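Local atomic coordinates of esterase (uncultured bacterium pCosCE1, PDB entry 7ATL), a protein that probably hydrolyses carboxylic esters as a family VIII carboxylesterase of the beta-lactamase superfamily, and also shows promiscuous acyltransferase activity. Residues I71-M76 against H196-P201; M78-K83 against G287-A292; A306-P311 against L337-V342. All coordinates share one frame; numbering follows the deposited sequence.

How the contacts relate
Contacts 1 and 2 share helix 67-80 and touch, their centres about 10 Å apart; contact 3 lies about 22 and 25 Å from them, centre to centre. Contact 1 is buried, an apolar meeting of helices 67-80 and 190-199. Contact 2 is partly buried: the end of helix 67-80 uses a carboxylate to hold the turn that starts helix 291-297. Between them, Trp197 packs on Met78 and Gln81, and Leu73 on Leu289. Contact 3, also partly buried, nevertheless has its centre nearest the centre of the chain (about 10 Å, against 14 and 21 Å); it joins a loop to strand 337-341 through neutral amides and an indole, beside a bound pentaethylene glycol that also reaches Ser65.

Contact 1: I71-M76 against H196-P201; sequences ITLAAM and HWVAQP
With CG1 trans to its own backbone N (chi1 179°), Val198 turns its other methyl, CG2, onto the backbone and CB of Ala74, while Leu73, likewise trans (chi1 177°), carries its CD2 methyl up to CG1 of the same valine. CG2 thus lies mainly on Ala74, with Leu73 CG at its margin, and CG1 on Leu73 CD2. Val198 CG2 lies 3.8 Å from Ala74 CB and equally close to Ala74 N, so it rests against the helix backbone where the alanine side chain is small. Val198 CG1 meets Leu73 CD2 at 4.1 Å, the two side chains meeting at a slant. One residue earlier, Trp197 approaches with its own CB, 4.3 Å from Ala74 CB, and its ring atom CE3 comes within 4.2 Å of Ala74 O, the carbonyl reaching the indole obliquely. The small alanine lets the backbones draw close, with Ala74 CA and Trp197 CA 5.5 Å apart. The side-chain contact is entirely apolar; a polar tie beside it comes from Arg77, whose NH1 is hydrogen-bonded to Trp197 O. The valine and tryptophan lie in the wider pi-type turn of helix 190-199. The contact packs this helix against helix 67-80; helix 174-186 also packs on helix 67-80, Leu182 touching Ala74, and helix 291-297 is met by Thr72 and Met76.

Contact 2: M78-K83 against G287-A292; sequences MIEQQK and GILQPA
Glu80 sends its carboxylate to Gln290, the N-cap residue of helix 291-297, from the last turn of helix 67-80, which closes in a Schellman motif with Gln82 at positive phi. The tight part is concentrated on one oxygen. Glu80 OE2 accepts from Gln290 N at 2.7 Å through its syn lone pair, the one on the side of OE1, in a bond that is nearly straight at 163°. Thr293 OG1, in the first turn of helix 291-297, is hydrogen-bonded to the same OE2, so two partners grip this atom. Gln290 CG packs 3.2 Å from Glu80 OE2, with CB almost as near. On the buried flank, Leu289 CD1 lies 3.8 Å from OE2 and gives the carboxylate an apolar neighbour. The outer part is looser: the exposed Gln290 bends at chi2 (-65°), which carries its terminal amide past the carboxylate, the two planes 73° apart. The second oxygen has no bond across the contact: Glu80 OE1 faces Ile288 O at 3.4 Å, two acceptors, and that carbonyl is hydrogen-bonded to Arg77 NE.

Contact 3: A306-P311 against L337-V342; sequences AETQGP and LQWGGV. With 1PE (pentaethylene glycol), chain E.
Gln309 reaches from its loop toward Gln338 and Trp339 of strand 337-341, and each atom along it has a neighbour. CB lies beside C13 of the bound pentaethylene glycol, 4.0 Å away. CG, set opposite the carbonyl carbon, is 4.0 Å from Gln338 NE2, and the bend at chi2 (-84°) then brings the amide up to the CZ3 side of the indole, which it meets obliquely, the planes 31° apart. CD comes to 3.7 Å from Trp339 CZ3. At the tip, OE1 accepts a bond from Gln338 NE2 of 2.9 Å, almost straight and close to the donor amide plane, although the two amides are turned 71° apart. NE2 approaches Trp339 CZ3 at 3.3 Å; it gives one bond back to Thr308 O of its own loop, 3.1 Å away and practically linear, and a weak one to OH5 of the glycol. The glycol lays C15 over one face of Trp339 and accepts from Val342 N through OH7. Trp339 NE1 is held by Tyr171 OH, and Gln338 OE1 by Gln332 NE2. Because Thr308 O can only accept, NE2 must be the end that faces it, which leaves OE1 for Gln338 NE2. The glycol, probably from the crystallisation liquor, also bonds Ser65 OG of a likely SxxK motif, which suggests that this neutral surface of amides and an indole borders the probable active site.

Contact 1: I71-M76 against H196-P201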
loop_
_atom_site.group_PDB
_atom_site.type_symbol
_atom_site.label_atom_id
_atom_site.label_comp_id
_atom_site.label_asym_id
_atom_site.label_seq_id
_atom_site.Cartn_x
_atom_site.Cartn_y
_atom_site.Cartn_z
ATOM N N ILE A 71 -4.317 -7.153 -0.506
ATOM C CA ILE A 71 -4.615 -8.088 -1.629
ATOM C C ILE A 71 -3.512 -9.152 -1.680
ATOM O O ILE A 71 -3.836 -10.322 -2.039
ATOM C CB ILE A 71 -4.817 -7.352 -2.961
ATOM C CG1 ILE A 71 -5.896 -6.278 -2.849
ATOM C CG2 ILE A 71 -5.137 -8.338 -4.075
ATOM C CD1 ILE A 71 -7.258 -6.811 -2.511
ATOM N N THR A 72 -2.285 -8.794 -1.293
ATOM C CA THR A 72 -1.201 -9.783 -1.068
ATOM C C THR A 72 -1.679 -10.804 -0.021
ATOM O O THR A 72 -1.521 -12.017 -0.265
ATOM C CB THR A 72 0.105 -9.095 -0.672
ATOM O OG1 THR A 72 0.479 -8.247 -1.759
ATOM C CG2 THR A 72 1.204 -10.084 -0.345
ATOM N N LEU A 73 -2.287 -10.349 1.080
ATOM C CA LEU A 73 -2.848 -11.262 2.119
ATOM C C LEU A 73 -3.892 -12.191 1.493
ATOM O O LEU A 73 -3.867 -13.372 1.826
ATOM C CB LEU A 73 -3.487 -10.522 3.301
ATOM C CG LEU A 73 -4.121 -11.471 4.327
ATOM C CD1 LEU A 73 -3.116 -12.529 4.747
ATOM C CD2 LEU A 73 -4.630 -10.744 5.543
ATOM N N ALA A 74 -4.804 -11.685 0.665
ATOM C CA ALA A 74 -5.855 -12.518 0.040
ATOM C C ALA A 74 -5.188 -13.661 -0.743
ATOM O O ALA A 74 -5.597 -14.821 -0.560
ATOM C CB ALA A 74 -6.743 -11.663 -0.825
ATOM N N ALA A 75 -4.185 -13.342 -1.559
ATOM C CA ALA A 75 -3.395 -14.292 -2.376
ATOM C C ALA A 75 -2.682 -15.321 -1.491
ATOM O O ALA A 75 -2.704 -16.521 -1.841
ATOM C CB ALA A 75 -2.367 -13.540 -3.188
ATOM N N MET A 76 -1.995 -14.867 -0.440
ATOM C CA MET A 76 -1.199 -15.772 0.417
ATOM C C MET A 76 -2.133 -16.771 1.107
ATOM O O MET A 76 -1.749 -17.962 1.283
ATOM C CB MET A 76 -0.408 -14.998 1.461
ATOM C CG MET A 76 0.752 -14.227 0.880
ATOM S SD MET A 76 1.777 -15.099 -0.304
ATOM C CE MET A 76 2.291 -16.500 0.685
ATOM N N HIS A 196 -14.688 -11.983 1.432
ATOM C CA HIS A 196 -14.655 -13.426 1.794
ATOM C C HIS A 196 -13.279 -13.843 2.315
ATOM O O HIS A 196 -13.260 -14.592 3.304
ATOM C CB HIS A 196 -15.106 -14.311 0.626
ATOM C CG HIS A 196 -16.538 -14.108 0.271
ATOM N ND1 HIS A 196 -17.047 -14.441 -0.965
ATOM C CD2 HIS A 196 -17.563 -13.580 0.978
ATOM C CE1 HIS A 196 -18.331 -14.146 -1.005
ATOM N NE2 HIS A 196 -18.670 -13.623 0.179
ATOM N N TRP A 197 -12.181 -13.357 1.732
ATOM C CA TRP A 197 -10.817 -13.887 2.022
ATOM C C TRP A 197 -10.105 -13.067 3.087
ATOM O O TRP A 197 -9.225 -13.630 3.723
ATOM C CB TRP A 197 -9.981 -14.016 0.747
ATOM C CG TRP A 197 -10.445 -15.179 -0.058
ATOM C CD1 TRP A 197 -11.487 -15.196 -0.925
ATOM C CD2 TRP A 197 -9.951 -16.521 0.008
ATOM N NE1 TRP A 197 -11.626 -16.442 -1.466
ATOM C CE2 TRP A 197 -10.713 -17.283 -0.892
ATOM C CE3 TRP A 197 -8.916 -17.146 0.705
ATOM C CZ2 TRP A 197 -10.502 -18.640 -1.090
ATOM C CZ3 TRP A 197 -8.680 -18.486 0.495
ATOM C CH2 TRP A 197 -9.466 -19.218 -0.399
ATOM N N VAL A 198 -10.489 -11.813 3.302
ATOM C CA VAL A 198 -9.786 -10.948 4.292
ATOM C C VAL A 198 -10.783 -10.323 5.277
ATOM O O VAL A 198 -10.650 -10.606 6.475
ATOM C CB VAL A 198 -8.891 -9.917 3.578
ATOM C CG1 VAL A 198 -8.175 -8.990 4.551
ATOM C CG2 VAL A 198 -7.874 -10.622 2.689
ATOM N N ALA A 199 -11.726 -9.501 4.829
ATOM C CA ALA A 199 -12.517 -8.632 5.736
ATOM C C ALA A 199 -13.257 -9.468 6.797
ATOM O O ALA A 199 -13.230 -9.095 7.997
ATOM C CB ALA A 199 -13.482 -7.799 4.934
ATOM N N GLN A 200 -13.933 -10.535 6.378
ATOM C CA GLN A 200 -14.750 -11.378 7.292
ATOM C C GLN A 200 -13.830 -12.151 8.232
ATOM O O GLN A 200 -13.953 -11.995 9.434
ATOM C CB GLN A 200 -15.748 -12.248 6.522
ATOM C CG GLN A 200 -16.917 -11.422 5.983
ATOM C CD GLN A 200 -18.030 -12.258 5.396
ATOM O OE1 GLN A 200 -19.162 -12.193 5.851
ATOM N NE2 GLN A 200 -17.714 -13.073 4.402
ATOM N N PRO A 201 -12.875 -12.968 7.743
ATOM C CA PRO A 201 -11.935 -13.664 8.626
ATOM C C PRO A 201 -11.230 -12.800 9.680
ATOM O O PRO A 201 -11.092 -13.269 10.793
ATOM C CB PRO A 201 -10.890 -14.202 7.645
ATOM C CG PRO A 201 -11.690 -14.463 6.379
ATOM C CD PRO A 201 -12.703 -13.342 6.330
#

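Contact 2: M78-K83 against G287-A292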
loop_
_atom_site.group_PDB
_atom_site.type_symbol
_atom_site.label_atom_id
_atom_site.label_comp_id
_atom_site.label_asym_id
_atom_site.label_seq_id
_atom_site.Cartn_x
_atom_site.Cartn_y
_atom_site.Cartn_z
ATOM N N MET A 78 -4.934 -17.861 -0.286
ATOM C CA MET A 78 -5.410 -18.763 -1.366
ATOM C C MET A 78 -4.294 -19.774 -1.614
ATOM O O MET A 78 -4.581 -20.944 -1.901
ATOM C CB MET A 78 -5.734 -17.991 -2.648
ATOM C CG MET A 78 -7.153 -17.498 -2.699
ATOM S SD MET A 78 -7.388 -16.368 -4.082
ATOM C CE MET A 78 -9.132 -15.996 -3.935
ATOM N N ILE A 79 -3.058 -19.315 -1.475
ATOM C CA ILE A 79 -1.841 -20.141 -1.692
ATOM C C ILE A 79 -1.719 -21.167 -0.557
ATOM O O ILE A 79 -1.415 -22.333 -0.854
ATOM C CB ILE A 79 -0.617 -19.222 -1.829
ATOM C CG1 ILE A 79 -0.549 -18.623 -3.236
ATOM C CG2 ILE A 79 0.655 -19.956 -1.456
ATOM C CD1 ILE A 79 0.248 -17.350 -3.339
ATOM N N GLU A 80 -1.967 -20.762 0.687
ATOM C CA GLU A 80 -1.993 -21.689 1.850
ATOM C C GLU A 80 -2.943 -22.842 1.560
ATOM O O GLU A 80 -2.568 -23.992 1.794
ATOM C CB GLU A 80 -2.468 -20.978 3.107
ATOM C CG GLU A 80 -1.333 -20.471 3.944
ATOM C CD GLU A 80 -1.816 -19.915 5.267
ATOM O OE1 GLU A 80 -3.068 -19.708 5.454
ATOM O OE2 GLU A 80 -0.936 -19.651 6.080
ATOM N N GLN A 81 -4.120 -22.535 1.040
ATOM C CA GLN A 81 -5.163 -23.546 0.727
ATOM C C GLN A 81 -4.863 -24.272 -0.588
ATOM O O GLN A 81 -5.685 -25.083 -1.018
ATOM C CB GLN A 81 -6.512 -22.854 0.554
ATOM C CG GLN A 81 -6.737 -21.726 1.543
ATOM C CD GLN A 81 -7.803 -22.087 2.527
ATOM O OE1 GLN A 81 -8.384 -23.159 2.435
ATOM N NE2 GLN A 81 -8.052 -21.187 3.459
ATOM N N GLN A 82 -3.796 -23.913 -1.285
ATOM C CA GLN A 82 -3.432 -24.566 -2.569
ATOM C C GLN A 82 -4.603 -24.447 -3.559
ATOM O O GLN A 82 -4.927 -25.445 -4.201
ATOM C CB GLN A 82 -3.056 -26.021 -2.287
ATOM C CG GLN A 82 -2.138 -26.186 -1.082
ATOM C CD GLN A 82 -1.412 -27.512 -1.121
ATOM O OE1 GLN A 82 -1.950 -28.542 -0.685
ATOM N NE2 GLN A 82 -0.198 -27.487 -1.672
ATOM N N LYS A 83 -5.242 -23.277 -3.624
ATOM C CA LYS A 83 -6.135 -22.851 -4.739
ATOM C C LYS A 83 -5.309 -22.056 -5.774
ATOM O O LYS A 83 -5.735 -21.975 -6.947
ATOM C CB LYS A 83 -7.314 -22.050 -4.178
ATOM C CG LYS A 83 -8.304 -22.838 -3.328
ATOM C CD LYS A 83 -9.698 -22.168 -3.269
ATOM C CE LYS A 83 -10.633 -22.710 -2.201
ATOM N NZ LYS A 83 -10.851 -24.164 -2.383
ATOM N N GLY A 287 -6.256 -20.206 12.132
ATOM C CA GLY A 287 -7.274 -20.386 11.078
ATOM C C GLY A 287 -7.354 -19.224 10.091
ATOM O O GLY A 287 -8.421 -19.081 9.468
ATOM N N ILE A 288 -6.289 -18.428 9.918
ATOM C CA ILE A 288 -6.280 -17.294 8.945
ATOM C C ILE A 288 -4.962 -17.292 8.156
ATOM O O ILE A 288 -5.019 -17.325 6.913
ATOM C CB ILE A 288 -6.565 -15.960 9.672
ATOM C CG1 ILE A 288 -7.979 -15.966 10.264
ATOM C CG2 ILE A 288 -6.345 -14.765 8.752
ATOM C CD1 ILE A 288 -8.305 -14.782 11.146
ATOM N N LEU A 289 -3.826 -17.249 8.849
ATOM C CA LEU A 289 -2.487 -17.247 8.231
ATOM C C LEU A 289 -1.505 -17.968 9.157
ATOM O O LEU A 289 -1.370 -17.542 10.308
ATOM C CB LEU A 289 -2.088 -15.787 7.985
ATOM C CG LEU A 289 -0.819 -15.580 7.157
ATOM C CD1 LEU A 289 -1.073 -15.863 5.683
ATOM C CD2 LEU A 289 -0.289 -14.171 7.332
ATOM N N GLN A 290 -0.867 -19.025 8.659
ATOM C CA GLN A 290 0.136 -19.846 9.391
ATOM C C GLN A 290 1.375 -18.994 9.666
ATOM O O GLN A 290 1.811 -18.202 8.826
ATOM C CB GLN A 290 0.533 -21.111 8.615
ATOM C CG GLN A 290 -0.622 -22.021 8.187
ATOM C CD GLN A 290 -1.375 -22.648 9.340
ATOM O OE1 GLN A 290 -1.682 -23.840 9.332
ATOM N NE2 GLN A 290 -1.716 -21.848 10.338
ATOM N N PRO A 291 1.969 -19.120 10.874
ATOM C CA PRO A 291 3.231 -18.437 11.189
ATOM C C PRO A 291 4.295 -18.567 10.078
ATOM O O PRO A 291 5.007 -17.609 9.803
ATOM C CB PRO A 291 3.693 -19.168 12.468
ATOM C CG PRO A 291 2.404 -19.607 13.134
ATOM C CD PRO A 291 1.458 -19.931 11.996
ATOM N N ALA A 292 4.395 -19.758 9.476
ATOM C CA ALA A 292 5.377 -20.092 8.412
ATOM C C ALA A 292 5.158 -19.193 7.187
ATOM O O ALA A 292 6.170 -18.714 6.619
ATOM C CB ALA A 292 5.289 -21.559 8.053
#

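Contact 3: A306-P311 against L337-V342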
loop_
_atom_site.group_PDB
_atom_site.type_symbol
_atom_site.label_atom_id
_atom_site.label_comp_id
_atom_site.label_asym_id
_atom_site.label_seq_id
_atom_site.Cartn_x
_atom_site.Cartn_y
_atom_site.Cartn_z
ATOM N N ALA A 306 18.330 -3.874 -4.087
ATOM C CA ALA A 306 17.210 -3.168 -4.757
ATOM C C ALA A 306 16.909 -1.816 -4.099
ATOM O O ALA A 306 16.233 -0.992 -4.756
ATOM C CB ALA A 306 15.986 -4.043 -4.785
ATOM N N GLU A 307 17.355 -1.602 -2.857
ATOM C CA GLU A 307 17.219 -0.325 -2.098
ATOM C C GLU A 307 15.766 0.154 -2.067
ATOM O O GLU A 307 15.528 1.346 -2.311
ATOM C CB GLU A 307 18.113 0.765 -2.698
ATOM C CG GLU A 307 19.587 0.396 -2.648
ATOM C CD GLU A 307 20.612 1.509 -2.812
ATOM O OE1 GLU A 307 20.216 2.695 -2.976
ATOM O OE2 GLU A 307 21.812 1.169 -2.744
ATOM N N THR A 308 14.818 -0.706 -1.723
ATOM C CA THR A 308 13.398 -0.424 -2.020
ATOM C C THR A 308 12.838 0.710 -1.143
ATOM O O THR A 308 11.834 1.308 -1.551
ATOM C CB THR A 308 12.592 -1.709 -1.906
ATOM O OG1 THR A 308 12.575 -1.958 -0.505
ATOM C CG2 THR A 308 13.190 -2.831 -2.728
ATOM N N GLN A 309 13.425 0.964 0.024
ATOM C CA GLN A 309 13.190 2.159 0.878
ATOM C C GLN A 309 14.538 2.838 1.122
ATOM O O GLN A 309 14.770 3.329 2.244
ATOM C CB GLN A 309 12.612 1.778 2.238
ATOM C CG GLN A 309 11.362 0.920 2.157
ATOM C CD GLN A 309 10.142 1.781 1.982
ATOM O OE1 GLN A 309 9.430 2.061 2.936
ATOM N NE2 GLN A 309 9.919 2.242 0.764
ATOM N N GLY A 310 15.389 2.869 0.102
ATOM C CA GLY A 310 16.787 3.282 0.265
ATOM C C GLY A 310 17.642 2.104 0.723
ATOM O O GLY A 310 17.143 0.968 0.840
ATOM N N PRO A 311 18.949 2.361 0.987
ATOM C CA PRO A 311 19.905 1.298 1.312
ATOM C C PRO A 311 19.412 0.435 2.490
ATOM O O PRO A 311 18.900 1.006 3.441
ATOM C CB PRO A 311 21.182 2.065 1.687
ATOM C CG PRO A 311 21.048 3.398 0.961
ATOM C CD PRO A 311 19.564 3.702 0.994
ATOM N N LEU A 337 9.017 -5.490 8.166
ATOM C CA LEU A 337 8.225 -5.378 6.922
ATOM C C LEU A 337 7.598 -3.991 6.941
ATOM O O LEU A 337 6.993 -3.656 7.965
ATOM C CB LEU A 337 7.160 -6.476 6.885
ATOM C CG LEU A 337 6.458 -6.651 5.540
ATOM C CD1 LEU A 337 7.413 -7.259 4.519
ATOM C CD2 LEU A 337 5.202 -7.502 5.683
ATOM N N GLN A 338 7.745 -3.220 5.865
ATOM C CA GLN A 338 7.265 -1.818 5.812
ATOM C C GLN A 338 6.816 -1.475 4.402
ATOM O O GLN A 338 7.453 -1.923 3.453
ATOM C CB GLN A 338 8.394 -0.863 6.189
ATOM C CG GLN A 338 8.054 0.615 6.018
ATOM C CD GLN A 338 9.159 1.451 6.608
ATOM O OE1 GLN A 338 9.272 1.591 7.807
ATOM N NE2 GLN A 338 10.014 1.996 5.766
ATOM N N TRP A 339 5.800 -0.637 4.296
ATOM C CA TRP A 339 5.463 0.079 3.043
ATOM C C TRP A 339 4.584 1.276 3.405
ATOM O O TRP A 339 4.434 1.536 4.623
ATOM C CB TRP A 339 4.803 -0.893 2.060
ATOM C CG TRP A 339 5.041 -0.548 0.631
ATOM C CD1 TRP A 339 4.090 -0.267 -0.293
ATOM C CD2 TRP A 339 6.307 -0.443 -0.035
ATOM N NE1 TRP A 339 4.670 0.022 -1.488
ATOM C CE2 TRP A 339 6.033 -0.062 -1.362
ATOM C CE3 TRP A 339 7.642 -0.630 0.344
ATOM C CZ2 TRP A 339 7.047 0.137 -2.304
ATOM C CZ3 TRP A 339 8.644 -0.432 -0.582
ATOM C CH2 TRP A 339 8.345 -0.059 -1.892
ATOM N N GLY A 340 4.066 1.997 2.410
ATOM C CA GLY A 340 3.270 3.221 2.627
ATOM C C GLY A 340 2.179 3.402 1.581
ATOM O O GLY A 340 1.708 2.371 1.020
ATOM N N GLY A 341 1.826 4.672 1.317
ATOM C CA GLY A 341 0.791 5.097 0.352
ATOM C C GLY A 341 0.963 6.547 -0.049
ATOM O O GLY A 341 1.147 7.395 0.836
ATOM N N VAL A 342 0.865 6.854 -1.334
ATOM C CA VAL A 342 1.076 8.248 -1.815
ATOM C C VAL A 342 0.071 9.184 -1.142
ATOM O O VAL A 342 0.425 10.332 -0.971
ATOM C CB VAL A 342 0.988 8.376 -3.343
ATOM C CG1 VAL A 342 1.992 7.479 -4.041
ATOM C CG2 VAL A 342 -0.415 8.103 -3.856
HETATM O OH2 1PE E . 12.859 5.440 -3.631
HETATM C C12 1PE E . 13.548 5.177 -2.405
HETATM C C22 1PE E . 12.606 5.102 -1.221
HETATM O OH3 1PE E . 13.261 5.511 -0.012
HETATM C C13 1PE E . 11.398 5.555 1.549
HETATM C C23 1PE E . 12.488 6.346 0.857
HETATM O OH4 1PE E . 10.145 6.240 1.478
HETATM C C14 1PE E . 8.229 5.245 0.395
HETATM C C24 1PE E . 8.996 5.424 1.686
HETATM O OH5 1PE E . 7.166 4.311 0.570
HETATM C C15 1PE E . 5.237 3.469 -0.616
HETATM C C25 1PE E . 6.738 3.685 -0.636
HETATM O OH6 1PE E . 4.662 3.981 -1.827
HETATM C C16 1PE E . 2.768 4.184 -3.347
HETATM C C26 1PE E . 3.310 3.573 -2.067
HETATM O OH7 1PE E . 1.340 4.374 -3.368
#